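Side-chain contacts in uncharacterized protein (Bacteroides ovatus, PDB 4QEY), which is of unknown function but has a beta-sandwich fold related to PLAT/LH2 and C2-like domains, consistent with a calcium-binding lipoprotein: residues V17-N22 / F26-A31; I65-G70 / S74-A79. All blocks are in the same frame, centred on the assembly; numbering follows the deposited sequence.

Contact 1. Residues V17-N22 / F26-A31. With EDO (1,2-ethanediol), chain L; EDO (1,2-ethanediol), chain N; EDO (1,2-ethanediol), chain M.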
loop_
_atom_site.group_PDB
_atom_site.type_symbol
_atom_site.label_atom_id
_atom_site.label_comp_id
_atom_site.label_asym_id
_atom_site.label_seq_id
_atom_site.Cartn_x
_atom_site.Cartn_y
_atom_site.Cartn_z
ATOM N N VAL A 17 4.100 -1.596 -0.269
ATOM C CA VAL A 17 3.936 -0.964 1.034
ATOM C C VAL A 17 4.976 -1.599 1.959
ATOM O O VAL A 17 5.101 -2.826 2.010
ATOM C CB VAL A 17 2.476 -1.067 1.584
ATOM C CG1 VAL A 17 2.338 -0.366 2.937
ATOM C CG2 VAL A 17 1.472 -0.489 0.584
ATOM N N GLU A 18 5.773 -0.754 2.627
ATOM C CA GLU A 18 6.794 -1.178 3.581
ATOM C C GLU A 18 6.589 -0.474 4.912
ATOM O O GLU A 18 6.237 0.710 4.936
ATOM C CB GLU A 18 8.206 -0.920 3.060
ATOM C CG GLU A 18 8.662 -1.862 1.965
ATOM C CD GLU A 18 10.116 -1.748 1.542
ATOM O OE1 GLU A 18 10.792 -0.772 1.938
ATOM O OE2 GLU A 18 10.577 -2.636 0.792
ATOM N N GLN A 19 6.813 -1.199 6.019
ATOM C CA GLN A 19 6.712 -0.642 7.358
ATOM C C GLN A 19 7.943 -1.002 8.176
ATOM O O GLN A 19 8.511 -2.081 8.010
ATOM C CB GLN A 19 5.439 -1.107 8.085
ATOM C CG GLN A 19 5.335 -2.618 8.328
ATOM C CD GLN A 19 4.180 -2.972 9.218
ATOM O OE1 GLN A 19 3.712 -2.154 9.995
ATOM N NE2 GLN A 19 3.715 -4.204 9.125
ATOM N N SER A 20 8.349 -0.102 9.068
ATOM C CA SER A 20 9.474 -0.309 9.984
ATOM C C SER A 20 9.218 0.500 11.263
ATOM O O SER A 20 8.328 1.341 11.291
ATOM C CB SER A 20 10.812 0.055 9.333
ATOM O OG SER A 20 10.934 1.424 8.978
ATOM N N GLY A 21 9.972 0.204 12.309
ATOM C CA GLY A 21 9.846 0.866 13.595
ATOM C C GLY A 21 9.154 -0.010 14.603
ATOM O O GLY A 21 9.348 -1.233 14.614
ATOM N N ASN A 22 8.316 0.619 15.437
ATOM C CA ASN A 22 7.563 -0.047 16.494
ATOM C C ASN A 22 6.308 -0.644 15.912
ATOM O O ASN A 22 5.214 -0.257 16.305
ATOM C CB ASN A 22 7.250 0.956 17.607
ATOM C CG ASN A 22 8.465 1.556 18.246
ATOM O OD1 ASN A 22 8.615 2.766 18.288
ATOM N ND2 ASN A 22 9.378 0.734 18.730
ATOM N N PHE A 26 1.201 -0.560 16.455
ATOM C CA PHE A 26 0.291 -0.027 15.452
ATOM C C PHE A 26 -0.449 -1.155 14.778
ATOM O O PHE A 26 -0.041 -2.309 14.898
ATOM C CB PHE A 26 1.076 0.798 14.397
ATOM C CG PHE A 26 1.794 2.023 14.918
ATOM C CD1 PHE A 26 3.092 1.932 15.415
ATOM C CD2 PHE A 26 1.179 3.273 14.896
ATOM C CE1 PHE A 26 3.754 3.061 15.893
ATOM C CE2 PHE A 26 1.837 4.404 15.398
ATOM C CZ PHE A 26 3.119 4.289 15.883
ATOM N N ASP A 27 -1.550 -0.813 14.093
ATOM C CA ASP A 27 -2.333 -1.641 13.175
ATOM C C ASP A 27 -2.271 -0.984 11.801
ATOM O O ASP A 27 -2.660 0.166 11.679
ATOM C CB ASP A 27 -3.782 -1.864 13.635
ATOM C CG ASP A 27 -3.999 -2.774 14.819
ATOM O OD1 ASP A 27 -3.100 -3.591 15.120
ATOM O OD2 ASP A 27 -5.093 -2.721 15.402
ATOM N N LEU A 28 -1.707 -1.662 10.804
ATOM C CA LEU A 28 -1.629 -1.206 9.417
ATOM C C LEU A 28 -2.638 -2.000 8.609
ATOM O O LEU A 28 -2.562 -3.241 8.568
ATOM C CB LEU A 28 -0.198 -1.337 8.828
ATOM C CG LEU A 28 -0.023 -1.009 7.348
ATOM C CD1 LEU A 28 -0.332 0.476 7.057
ATOM C CD2 LEU A 28 1.357 -1.347 6.890
ATOM N N ASN A 29 -3.614 -1.288 8.016
ATOM C CA ASN A 29 -4.670 -1.866 7.189
ATOM C C ASN A 29 -4.539 -1.282 5.818
ATOM O O ASN A 29 -4.484 -0.057 5.687
ATOM C CB ASN A 29 -6.053 -1.607 7.800
ATOM C CG ASN A 29 -6.123 -1.989 9.254
ATOM O OD1 ASN A 29 -6.084 -3.171 9.610
ATOM N ND2 ASN A 29 -6.138 -0.977 10.128
ATOM N N ILE A 30 -4.378 -2.131 4.797
ATOM C CA ILE A 30 -4.185 -1.628 3.440
ATOM C C ILE A 30 -5.161 -2.351 2.486
ATOM O O ILE A 30 -5.537 -3.501 2.699
ATOM C CB ILE A 30 -2.717 -1.709 2.948
ATOM C CG1 ILE A 30 -2.145 -3.126 3.043
ATOM C CG2 ILE A 30 -1.821 -0.726 3.718
ATOM C CD1 ILE A 30 -0.615 -3.290 2.634
ATOM N N ALA A 31 -5.639 -1.601 1.490
ATOM C CA ALA A 31 -6.545 -2.077 0.463
ATOM C C ALA A 31 -6.025 -1.665 -0.899
ATOM O O ALA A 31 -5.629 -0.518 -1.084
ATOM C CB ALA A 31 -7.952 -1.540 0.699
HETATM C C1 EDO L . 1.858 -3.556 12.078
HETATM O O1 EDO L . 2.412 -2.290 12.301
HETATM C C2 EDO L . 0.354 -3.340 11.924
HETATM O O2 EDO L . -0.331 -4.537 11.660
HETATM C C1 EDO N . 10.466 2.545 5.295
HETATM O O1 EDO N . 9.454 2.033 6.141
HETATM C C2 EDO N . 10.868 1.417 4.313
HETATM O O2 EDO N . 11.317 0.230 4.988
HETATM C C1 EDO M . 0.930 -5.879 14.796
HETATM O O1 EDO M . 0.819 -4.701 15.592
HETATM C C2 EDO M . -0.461 -6.555 14.561
HETATM O O2 EDO M . -1.337 -5.661 13.881
#
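Two consecutive strands on opposite sheets of a beta sandwich face each other here, and Val17, Leu28 and Ile30 meet in the layer between them. Strands 17-21 and 26-31 run antiparallel, at 177°, with axes 10.2 Å apart, and no hydrogen bond joins them across the interior. The branched tips of Val17 and Ile30 reach toward each other, CB of Val17 lying 3.9 Å from CD1 of Ile30. Ile30 holds CG1 between its backbone N and carbonyl carbon (chi1 55°), and its extended chain then carries CD1 up against all three side-chain carbons of Val17. Leu28 also meets Val17 tip to tip, its CD2 being 4.2 Å from Val17 CG1. Branched aliphatic chains suit this buried layer because they pack without polar groups that would need partners.

Further along, Gln19 brings a polar group into this layer. Its OE1 packs 4.0 Å from Leu28 CD2, while NE2 is hydrogen-bonded to the carbonyls of Val60 and Glu62, so the amide is buried with partners for its N-H groups. A 1,2-ethanediol (chain L), probably from the crystallisation liquor, has a hydroxyl near Gln19 OE1, but its position is doubtful. At the turn end, Phe26 adds an aromatic ring to the layer and offers its edge, in plane, to the backbone of the other segment: its CD1 is 3.2 Å from Asn22 O. The polar end of Asn22 is engaged elsewhere, OD1 accepting a hydrogen bond from Lys92 N.

The chemistry is consistent with sheets held together largely by apolar packing, with strand 17-21 hydrogen-bonded on both flanks, to strands 64-68 and 92-101, rather than across the layer, and the buried glutamine amide tied to chain carbonyls beside the core.

Contact 2. Residues I65-G70 / S74-A79; sequences ISCQTG and SMMTCA
Met76, modelled as selenomethionine, reaches from strand 73-84 across the sandwich interior to Cys67 and Thr69, and supplies 84 of the 173 Å² buried between the segments. Its chain runs extended as far as SE and then bends (chi3 -71°), which turns the terminal CE along the facing backbone toward Thr69. Met76 CE comes to rest 3.6 Å from Gln68 CA, with Thr69 CG2 at 3.7 Å and, on the Cys67 side, Cys67 SG at 4.0 Å. Met76 SE itself lies near the carbonyl oxygen of Cys67. A long, unbranched, flexible side chain suits this place because it can lie along the backbone of the opposite strand, while the small cysteine and the threonine methyl pack against its CE. Thr69 divides its labour: CG2 faces the selenomethionine, and Thr69 OG1 donates a 3.0 Å hydrogen bond to Gly70 O, in the carbonyl plane and on a lone pair, besides being hydrogen-bonded to His13 N.

The other faces of both segments are looser. Gln68 sets out away from the core and is partly exposed, as are Ser74 and Met75 (also selenomethionine), which point away from the facing segment. These last two both face Ala35, forming a classic beta bulge at this end of strand 73-84.

Strand 64-68 is an outermost strand of its sheet, hydrogen-bonded to strand 13-21, whereas strand 73-84 runs between strands 26-36 and 121-127 in the other sheet. Ile15 of strand 13-21 and Leu43 of strand 43-44 touch Met76, while Phe32 of strand 26-36 lies against Cys67.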
loop_
_atom_site.group_PDB
_atom_site.type_symbol
_atom_site.label_atom_id
_atom_site.label_comp_id
_atom_site.label_asym_id
_atom_site.label_seq_id
_atom_site.Cartn_x
_atom_site.Cartn_y
_atom_site.Cartn_z
ATOM N N ILE A 65 4.580 -5.578 1.696
ATOM C CA ILE A 65 3.399 -6.100 0.997
ATOM C C ILE A 65 3.443 -5.543 -0.400
ATOM O O ILE A 65 3.636 -4.345 -0.583
ATOM C CB ILE A 65 2.038 -5.815 1.714
ATOM C CG1 ILE A 65 1.939 -6.561 3.043
ATOM C CG2 ILE A 65 0.833 -6.193 0.823
ATOM C CD1 ILE A 65 1.847 -8.155 3.003
ATOM N N SER A 66 3.264 -6.414 -1.376
ATOM C CA SER A 66 3.262 -6.059 -2.783
ATOM C C SER A 66 1.985 -6.536 -3.454
ATOM O O SER A 66 1.450 -7.600 -3.118
ATOM C CB SER A 66 4.480 -6.662 -3.472
ATOM O OG SER A 66 4.465 -6.386 -4.860
ATOM N N CYS A 67 1.506 -5.739 -4.408
ATOM C CA CYS A 67 0.342 -6.058 -5.218
ATOM C C CYS A 67 0.572 -5.525 -6.640
ATOM O O CYS A 67 1.048 -4.406 -6.797
ATOM C CB CYS A 67 -0.930 -5.499 -4.591
ATOM S SG CYS A 67 -2.442 -6.076 -5.385
ATOM N N GLN A 68 0.291 -6.344 -7.667
ATOM C CA GLN A 68 0.478 -5.954 -9.071
ATOM C C GLN A 68 -0.615 -6.520 -9.985
ATOM O O GLN A 68 -1.277 -7.493 -9.632
ATOM C CB GLN A 68 1.857 -6.416 -9.591
ATOM C CG GLN A 68 2.016 -7.933 -9.696
ATOM C CD GLN A 68 3.426 -8.356 -9.923
ATOM O OE1 GLN A 68 4.298 -8.136 -9.091
ATOM N NE2 GLN A 68 3.653 -9.072 -11.005
ATOM N N THR A 69 -0.759 -5.913 -11.174
ATOM C CA THR A 69 -1.657 -6.337 -12.245
ATOM C C THR A 69 -0.878 -7.128 -13.301
ATOM O O THR A 69 0.326 -7.348 -13.162
ATOM C CB THR A 69 -2.360 -5.124 -12.912
ATOM O OG1 THR A 69 -1.391 -4.308 -13.559
ATOM C CG2 THR A 69 -3.182 -4.316 -11.978
ATOM N N GLY A 70 -1.562 -7.467 -14.387
ATOM C CA GLY A 70 -0.970 -8.086 -15.558
ATOM C C GLY A 70 -0.423 -6.984 -16.435
ATOM O O GLY A 70 -0.457 -5.811 -16.038
ATOM N N SER A 74 -4.054 -0.562 -16.263
ATOM C CA SER A 74 -4.182 0.855 -16.612
ATOM C C SER A 74 -4.087 1.761 -15.371
ATOM O O SER A 74 -3.792 2.952 -15.507
ATOM C CB SER A 74 -5.502 1.108 -17.338
ATOM O OG SER A 74 -6.637 0.794 -16.544
HETATM N N MSE A 75 -4.305 1.196 -14.168
HETATM C CA MSE A 75 -4.278 1.952 -12.916
HETATM C C MSE A 75 -4.298 1.056 -11.691
HETATM O O MSE A 75 -4.956 0.018 -11.712
HETATM C CB MSE A 75 -5.519 2.858 -12.869
HETATM C CG MSE A 75 -5.462 3.898 -11.791
HETATM SE SE MSE A 75 -7.189 4.177 -11.025
HETATM C CE MSE A 75 -7.406 2.413 -10.016
HETATM N N MSE A 76 -3.640 1.488 -10.603
HETATM C CA MSE A 76 -3.703 0.817 -9.304
HETATM C C MSE A 76 -3.755 1.864 -8.187
HETATM O O MSE A 76 -3.045 2.870 -8.256
HETATM C CB MSE A 76 -2.555 -0.172 -9.057
HETATM C CG MSE A 76 -2.704 -0.873 -7.694
HETATM SE SE MSE A 76 -1.465 -2.270 -7.278
HETATM C CE MSE A 76 -2.131 -3.539 -8.504
ATOM N N THR A 77 -4.599 1.619 -7.172
ATOM C CA THR A 77 -4.750 2.486 -6.006
ATOM C C THR A 77 -4.505 1.684 -4.736
ATOM O O THR A 77 -4.914 0.528 -4.626
ATOM C CB THR A 77 -6.139 3.151 -5.983
ATOM O OG1 THR A 77 -6.277 3.915 -7.173
ATOM C CG2 THR A 77 -6.335 4.084 -4.796
ATOM N N CYS A 78 -3.829 2.310 -3.784
ATOM C CA CYS A 78 -3.582 1.747 -2.471
ATOM C C CYS A 78 -4.078 2.723 -1.433
ATOM O O CYS A 78 -3.634 3.870 -1.390
ATOM C CB CYS A 78 -2.110 1.401 -2.262
ATOM S SG CYS A 78 -1.742 0.732 -0.619
ATOM N N ALA A 79 -5.022 2.272 -0.626
ATOM C CA ALA A 79 -5.582 3.043 0.487
ATOM C C ALA A 79 -5.235 2.364 1.768
ATOM O O ALA A 79 -5.393 1.147 1.870
ATOM C CB ALA A 79 -7.087 3.177 0.339
#

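How the contacts relate
Both contacts are buried and bridge the same two sheets, but on opposite sides of the chain's centre, about 17 Å apart between centres. Strands 13-21 and 64-68 are neighbours in one sheet, strands 26-36 and 73-84 in the other. The two contacts also meet directly: Val17 CG2 packs 3.6 Å from Cys78 SG, and Ile30 CD1 packs 3.7 Å from Ile65 CG2, giving one continuous core. Their chemistry differs with place. Contact 1 brings three branched aliphatic chains end to end and admits a buried amide, whereas contact 2 depends on one long selenomethionine lying against the backbone of 65-70, on strand 64-68, an outermost strand of the other sheet.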